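Local atomic coordinates of protein toll (Drosophila melanogaster, PDB entry 4LXR), a protein that acts as the receptor for cleaved, activated Spätzle, signalling in embryonic dorsal-ventral patterning and in the induction of the antifungal peptide drosomycin. Residues Leu135-Arg147 with Ala156-Leu169. Numbering follows the deposited sequence.
Sequences LTHIPANLLTDMR and ANIEEMPSHLFDDL. With NAG (2-acetamido-2-deoxy-beta-D-glucopyranose), chain I.
The methyl group of Ala140 lies over one face of the His164 imidazole, offset toward the rim, with CB 3.1 Å from NE2. The same methyl also touches the Pro162 ring, whose CG stands 3.8 Å from Ala140 CB. The His164 ring reaches this place because its CG sits between the backbone N and the carbonyl carbon (chi1 73°). At the far end, in one of the two modelled conformers of Arg147, the guanidinium has Asp168 CA over the centre of one face, and Asp168 OD1 approaches over a face as well. In this conformer Arg147 NH2 lies 2.7 Å from Asp168 OD1 in a salt bridge, yet the guanidinium and carboxylate planes are 54° apart, so the pairing is not the flat, two-pronged kind; NH1 of Arg147 forms a second salt bridge, with Glu170. Asp145 N gives an almost straight hydrogen bond (N-H...O 170°) to the other carboxylate oxygen, Asp168 OD2, reaching it on its anti side and out of the carboxylate plane. These two donors probably help to offset the negative charge of Asp168, which lies close to the like charge of Asp145.

Both segments are the loops that follow neighbouring parallel strands, 127-131 and 151-155, in the leucine-rich-repeat solenoid of the Toll ectodomain, and residues 156-168 belong to its first leucine-rich repeat. Apolar side chains stack the successive coils: Ile138 CD1 meets Ile158 CD1 at 3.6 Å, the two side chains crossing at about a right angle, while Leu143 packs against Leu165 and Leu169. Leu143 and Leu165 also rest on Leu152 and Leu154 of strand 151-155.

Between the turns, water joins the backbones where direct bonds are few. One molecule links Ala140 O, Leu143 N and Leu165 O, and another connects Leu143 O and Leu165 O with Asp168 N. Alongside them, Leu165 CA makes a CA-H...O contact with Ala140 O at 3.2 Å.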
loop_
_atom_site.group_PDB
_atom_site.type_symbol
_atom_site.label_atom_id
_atom_site.label_comp_id
_atom_site.label_asym_id
_atom_site.label_seq_id
_atom_site.Cartn_x
_atom_site.Cartn_y
_atom_site.Cartn_z
ATOM N N LEU A 135 -28.668 30.361 15.330
ATOM C CA LEU A 135 -28.407 31.620 16.028
ATOM C C LEU A 135 -29.123 31.505 17.370
ATOM O O LEU A 135 -30.320 31.252 17.429
ATOM C CB LEU A 135 -28.922 32.821 15.229
ATOM C CG LEU A 135 -28.932 34.178 15.977
ATOM C CD1 LEU A 135 -27.536 34.602 16.426
ATOM C CD2 LEU A 135 -29.544 35.247 15.103
ATOM N N THR A 136 -28.379 31.654 18.452
ATOM C CA THR A 136 -28.923 31.398 19.771
ATOM C C THR A 136 -28.147 32.200 20.825
ATOM O O THR A 136 -27.053 32.733 20.564
ATOM C CB THR A 136 -28.839 29.875 20.105
ATOM O OG1 THR A 136 -29.840 29.532 21.062
ATOM C CG2 THR A 136 -27.468 29.508 20.647
ATOM N N HIS A 137 -28.714 32.285 22.020
ATOM C CA HIS A 137 -28.061 33.006 23.103
ATOM C C HIS A 137 -28.041 32.140 24.326
ATOM O O HIS A 137 -29.090 31.637 24.745
ATOM C CB HIS A 137 -28.808 34.296 23.455
ATOM C CG HIS A 137 -28.164 35.064 24.570
ATOM N ND1 HIS A 137 -28.682 35.103 25.849
ATOM C CD2 HIS A 137 -27.023 35.794 24.604
ATOM C CE1 HIS A 137 -27.904 35.848 26.615
ATOM N NE2 HIS A 137 -26.888 36.276 25.885
ATOM N N ILE A 138 -26.860 31.940 24.893
ATOM C CA ILE A 138 -26.770 31.203 26.163
ATOM C C ILE A 138 -26.741 32.180 27.352
ATOM O O ILE A 138 -25.851 33.026 27.428
ATOM C CB ILE A 138 -25.547 30.304 26.179
ATOM C CG1 ILE A 138 -25.649 29.284 25.020
ATOM C CG2 ILE A 138 -25.406 29.574 27.529
ATOM C CD1 ILE A 138 -24.408 28.527 24.856
ATOM N N PRO A 139 -27.734 32.090 28.263
ATOM C CA PRO A 139 -27.768 33.026 29.405
ATOM C C PRO A 139 -26.733 32.592 30.424
ATOM O O PRO A 139 -26.552 31.394 30.651
ATOM C CB PRO A 139 -29.178 32.840 29.977
ATOM C CG PRO A 139 -29.527 31.437 29.655
ATOM C CD PRO A 139 -28.870 31.154 28.292
ATOM N N ALA A 140 -26.061 33.557 31.033
ATOM C CA ALA A 140 -24.903 33.266 31.850
ATOM C C ALA A 140 -25.239 32.635 33.204
ATOM O O ALA A 140 -24.340 32.213 33.924
ATOM C CB ALA A 140 -24.062 34.510 32.017
ATOM N N ASN A 141 -26.523 32.561 33.550
ATOM C CA ASN A 141 -26.916 31.757 34.701
ATOM C C ASN A 141 -27.248 30.291 34.364
ATOM O O ASN A 141 -27.733 29.556 35.232
ATOM C CB ASN A 141 -28.076 32.409 35.470
ATOM C CG ASN A 141 -29.403 32.260 34.768
ATOM O OD1 ASN A 141 -29.471 31.987 33.553
ATOM N ND2 ASN A 141 -30.480 32.452 35.523
ATOM N N LEU A 142 -26.989 29.872 33.124
ATOM C CA LEU A 142 -27.296 28.491 32.690
ATOM C C LEU A 142 -26.801 27.429 33.684
ATOM O O LEU A 142 -27.532 26.489 34.030
ATOM C CB LEU A 142 -26.731 28.213 31.283
ATOM C CG LEU A 142 -26.975 26.787 30.755
ATOM C CD1 LEU A 142 -28.477 26.495 30.595
ATOM C CD2 LEU A 142 -26.208 26.477 29.465
ATOM N N LEU A 143 -25.581 27.604 34.187
ATOM C CA LEU A 143 -24.900 26.545 34.945
ATOM C C LEU A 143 -24.906 26.810 36.440
ATOM O O LEU A 143 -23.996 26.402 37.179
ATOM C CB LEU A 143 -23.464 26.354 34.424
ATOM C CG LEU A 143 -23.389 25.959 32.928
ATOM C CD1 LEU A 143 -21.954 26.009 32.436
ATOM C CD2 LEU A 143 -23.991 24.573 32.700
ATOM N N THR A 144 -25.956 27.488 36.886
ATOM C CA THR A 144 -26.152 27.716 38.304
ATOM C C THR A 144 -26.228 26.389 39.039
ATOM O O THR A 144 -26.968 25.507 38.639
ATOM C CB THR A 144 -27.452 28.523 38.554
ATOM O OG1 THR A 144 -27.331 29.792 37.901
ATOM C CG2 THR A 144 -27.725 28.701 40.065
ATOM N N ASP A 145 -25.458 26.276 40.121
ATOM C CA ASP A 145 -25.454 25.109 40.992
ATOM C C ASP A 145 -24.917 23.828 40.352
ATOM O O ASP A 145 -25.126 22.747 40.906
ATOM C CB ASP A 145 -26.844 24.825 41.580
ATOM C CG ASP A 145 -27.383 25.981 42.421
ATOM O OD1 ASP A 145 -26.581 26.792 42.947
ATOM O OD2 ASP A 145 -28.629 26.072 42.537
ATOM N N MET A 146 -24.232 23.922 39.212
ATOM C CA MET A 146 -23.670 22.715 38.597
ATOM C C MET A 146 -22.324 22.398 39.248
ATOM O O MET A 146 -21.295 22.337 38.557
ATOM C CB MET A 146 -23.510 22.877 37.077
ATOM C CG MET A 146 -24.823 23.121 36.320
ATOM S SD MET A 146 -25.952 21.705 36.373
ATOM C CE MET A 146 -25.150 20.561 35.249
ATOM N N ARG A 147 -22.329 22.207 40.567
ATOM C CA ARG A 147 -21.087 22.083 41.330
ATOM C C ARG A 147 -20.450 20.686 41.238
ATOM O O ARG A 147 -19.427 20.420 41.872
ATOM C CB ARG A 147 -21.280 22.534 42.794
ATOM C CG ARG A 147 -21.546 24.052 42.962
ATOM C CD ARG A 147 -21.170 24.593 44.356
ATOM N NE ARG A 147 -21.373 26.047 44.467
ATOM C CZ ARG A 147 -20.406 26.959 44.346
ATOM N NH1 ARG A 147 -19.154 26.577 44.112
ATOM N NH2 ARG A 147 -20.686 28.255 44.452
ATOM N N ALA A 156 -21.929 27.103 20.347
ATOM C CA ALA A 156 -23.110 27.824 19.904
ATOM C C ALA A 156 -22.799 29.191 19.293
ATOM O O ALA A 156 -23.543 30.156 19.526
ATOM C CB ALA A 156 -24.065 27.979 21.076
ATOM N N ASN A 157 -21.723 29.267 18.504
ATOM C CA ASN A 157 -21.239 30.537 17.947
ATOM C C ASN A 157 -21.142 31.640 19.001
ATOM O O ASN A 157 -21.519 32.786 18.756
ATOM C CB ASN A 157 -22.071 30.984 16.728
ATOM C CG ASN A 157 -21.759 30.128 15.488
ATOM O OD1 ASN A 157 -20.781 30.378 14.795
ATOM N ND2 ASN A 157 -22.556 29.072 15.259
ATOM N N ILE A 158 -20.627 31.265 20.172
ATOM C CA ILE A 158 -20.564 32.164 21.305
ATOM C C ILE A 158 -19.533 33.271 21.107
ATOM O O ILE A 158 -18.334 33.005 20.965
ATOM C CB ILE A 158 -20.293 31.412 22.592
ATOM C CG1 ILE A 158 -21.349 30.322 22.767
ATOM C CG2 ILE A 158 -20.334 32.401 23.784
ATOM C CD1 ILE A 158 -21.006 29.291 23.854
ATOM N N GLU A 159 -20.027 34.501 21.085
ATOM C CA GLU A 159 -19.204 35.708 20.955
ATOM C C GLU A 159 -18.542 36.144 22.259
ATOM O O GLU A 159 -17.449 36.716 22.243
ATOM C CB GLU A 159 -20.063 36.860 20.400
ATOM C CG GLU A 159 -20.561 36.555 18.979
ATOM C CD GLU A 159 -21.624 37.511 18.458
ATOM O OE1 GLU A 159 -21.567 37.859 17.261
ATOM O OE2 GLU A 159 -22.526 37.890 19.222
ATOM N N GLU A 160 -19.219 35.910 23.380
ATOM C CA GLU A 160 -18.663 36.292 24.675
ATOM C C GLU A 160 -19.324 35.516 25.801
ATOM O O GLU A 160 -20.470 35.082 25.681
ATOM C CB GLU A 160 -18.812 37.805 24.890
ATOM C CG GLU A 160 -20.251 38.271 24.888
ATOM C CD GLU A 160 -20.404 39.694 24.373
ATOM O OE1 GLU A 160 -20.122 40.642 25.144
ATOM O OE2 GLU A 160 -20.803 39.861 23.196
ATOM N N MET A 161 -18.601 35.318 26.897
ATOM C CA MET A 161 -19.191 34.690 28.067
ATOM C C MET A 161 -18.994 35.558 29.289
ATOM O O MET A 161 -17.854 35.790 29.697
ATOM C CB MET A 161 -18.571 33.326 28.325
ATOM C CG MET A 161 -18.831 32.332 27.206
ATOM S SD MET A 161 -17.664 30.967 27.257
ATOM C CE MET A 161 -18.432 29.769 26.160
ATOM N N PRO A 162 -20.105 36.030 29.886
ATOM C CA PRO A 162 -19.972 36.825 31.113
ATOM C C PRO A 162 -19.357 35.910 32.148
ATOM O O PRO A 162 -19.607 34.690 32.143
ATOM C CB PRO A 162 -21.429 37.217 31.471
ATOM C CG PRO A 162 -22.162 37.177 30.150
ATOM C CD PRO A 162 -21.490 36.005 29.374
ATOM N N SER A 163 -18.510 36.498 32.975
ATOM C CA SER A 163 -17.738 35.775 33.977
ATOM C C SER A 163 -18.605 34.935 34.907
ATOM O O SER A 163 -18.130 33.949 35.432
ATOM C CB SER A 163 -16.921 36.764 34.824
ATOM O OG SER A 163 -15.918 37.383 34.037
ATOM N N HIS A 164 -19.861 35.333 35.122
ATOM C CA HIS A 164 -20.664 34.674 36.149
ATOM C C HIS A 164 -21.174 33.284 35.756
ATOM O O HIS A 164 -21.743 32.576 36.588
ATOM C CB HIS A 164 -21.767 35.598 36.739
ATOM C CG HIS A 164 -22.942 35.858 35.834
ATOM N ND1 HIS A 164 -23.074 37.019 35.092
ATOM C CD2 HIS A 164 -24.078 35.148 35.620
ATOM C CE1 HIS A 164 -24.222 36.996 34.437
ATOM N NE2 HIS A 164 -24.851 35.869 34.735
ATOM N N LEU A 165 -20.910 32.879 34.510
ATOM C CA LEU A 165 -21.261 31.541 34.043
ATOM C C LEU A 165 -20.495 30.533 34.862
ATOM O O LEU A 165 -21.011 29.452 35.170
ATOM C CB LEU A 165 -20.944 31.362 32.551
ATOM C CG LEU A 165 -21.239 29.973 31.940
ATOM C CD1 LEU A 165 -22.745 29.752 31.633
ATOM C CD2 LEU A 165 -20.432 29.773 30.701
ATOM N N PHE A 166 -19.282 30.921 35.256
ATOM C CA PHE A 166 -18.366 30.038 35.971
ATOM C C PHE A 166 -18.484 30.030 37.489
ATOM O O PHE A 166 -17.724 29.308 38.161
ATOM C CB PHE A 166 -16.920 30.367 35.560
ATOM C CG PHE A 166 -16.717 30.372 34.062
ATOM C CD1 PHE A 166 -16.423 29.194 33.389
ATOM C CD2 PHE A 166 -16.852 31.540 33.331
ATOM C CE1 PHE A 166 -16.249 29.187 32.011
ATOM C CE2 PHE A 166 -16.688 31.538 31.955
ATOM C CZ PHE A 166 -16.372 30.345 31.292
ATOM N N ASP A 167 -19.437 30.794 38.027
ATOM C CA ASP A 167 -19.604 30.961 39.486
ATOM C C ASP A 167 -19.616 29.638 40.270
ATOM O O ASP A 167 -18.981 29.531 41.306
ATOM C CB ASP A 167 -20.902 31.750 39.807
ATOM C CG ASP A 167 -20.688 33.276 39.879
ATOM O OD1 ASP A 167 -19.617 33.752 39.455
ATOM O OD2 ASP A 167 -21.603 33.999 40.356
ATOM N N ASP A 168 -20.331 28.625 39.778
ATOM C CA ASP A 168 -20.523 27.406 40.580
ATOM C C ASP A 168 -19.745 26.178 40.068
ATOM O O ASP A 168 -19.988 25.038 40.497
ATOM C CB ASP A 168 -22.021 27.100 40.689
ATOM C CG ASP A 168 -22.795 28.218 41.394
ATOM O OD1 ASP A 168 -22.252 28.806 42.353
ATOM O OD2 ASP A 168 -23.928 28.520 40.981
ATOM N N LEU A 169 -18.793 26.407 39.168
ATOM C CA LEU A 169 -18.095 25.292 38.507
ATOM C C LEU A 169 -16.802 24.915 39.235
ATOM O O LEU A 169 -15.731 24.865 38.643
ATOM C CB LEU A 169 -17.823 25.650 37.051
ATOM C CG LEU A 169 -19.075 26.147 36.328
ATOM C CD1 LEU A 169 -18.786 26.414 34.861
ATOM C CD2 LEU A 169 -20.221 25.159 36.492
HETATM C C1 NAG I . -32.396 34.385 22.426
HETATM C C2 NAG I . -33.561 34.680 21.470
HETATM C C3 NAG I . -33.304 35.966 20.669
HETATM C C4 NAG I . -32.857 37.118 21.563
HETATM C C5 NAG I . -31.708 36.682 22.461
HETATM C C6 NAG I . -31.282 37.757 23.438
HETATM C C7 NAG I . -34.883 32.850 20.486
HETATM C C8 NAG I . -36.004 33.290 21.384
HETATM N N2 NAG I . -33.753 33.558 20.566
HETATM O O3 NAG I . -34.496 36.333 19.981
HETATM O O4 NAG I . -32.415 38.210 20.764
HETATM O O5 NAG I . -32.121 35.545 23.231
HETATM O O6 NAG I . -31.606 37.426 24.784
HETATM O O7 NAG I . -34.998 31.898 19.717
HETATM O O HOH W 1 -25.349 31.625 17.779
HETATM O O HOH W 2 -24.537 32.190 21.126
HETATM O O HOH W 3 -23.887 29.725 35.121
HETATM O O HOH W 4 -21.827 28.273 37.390
HETATM O O HOH W 5 -17.025 28.094 42.189
#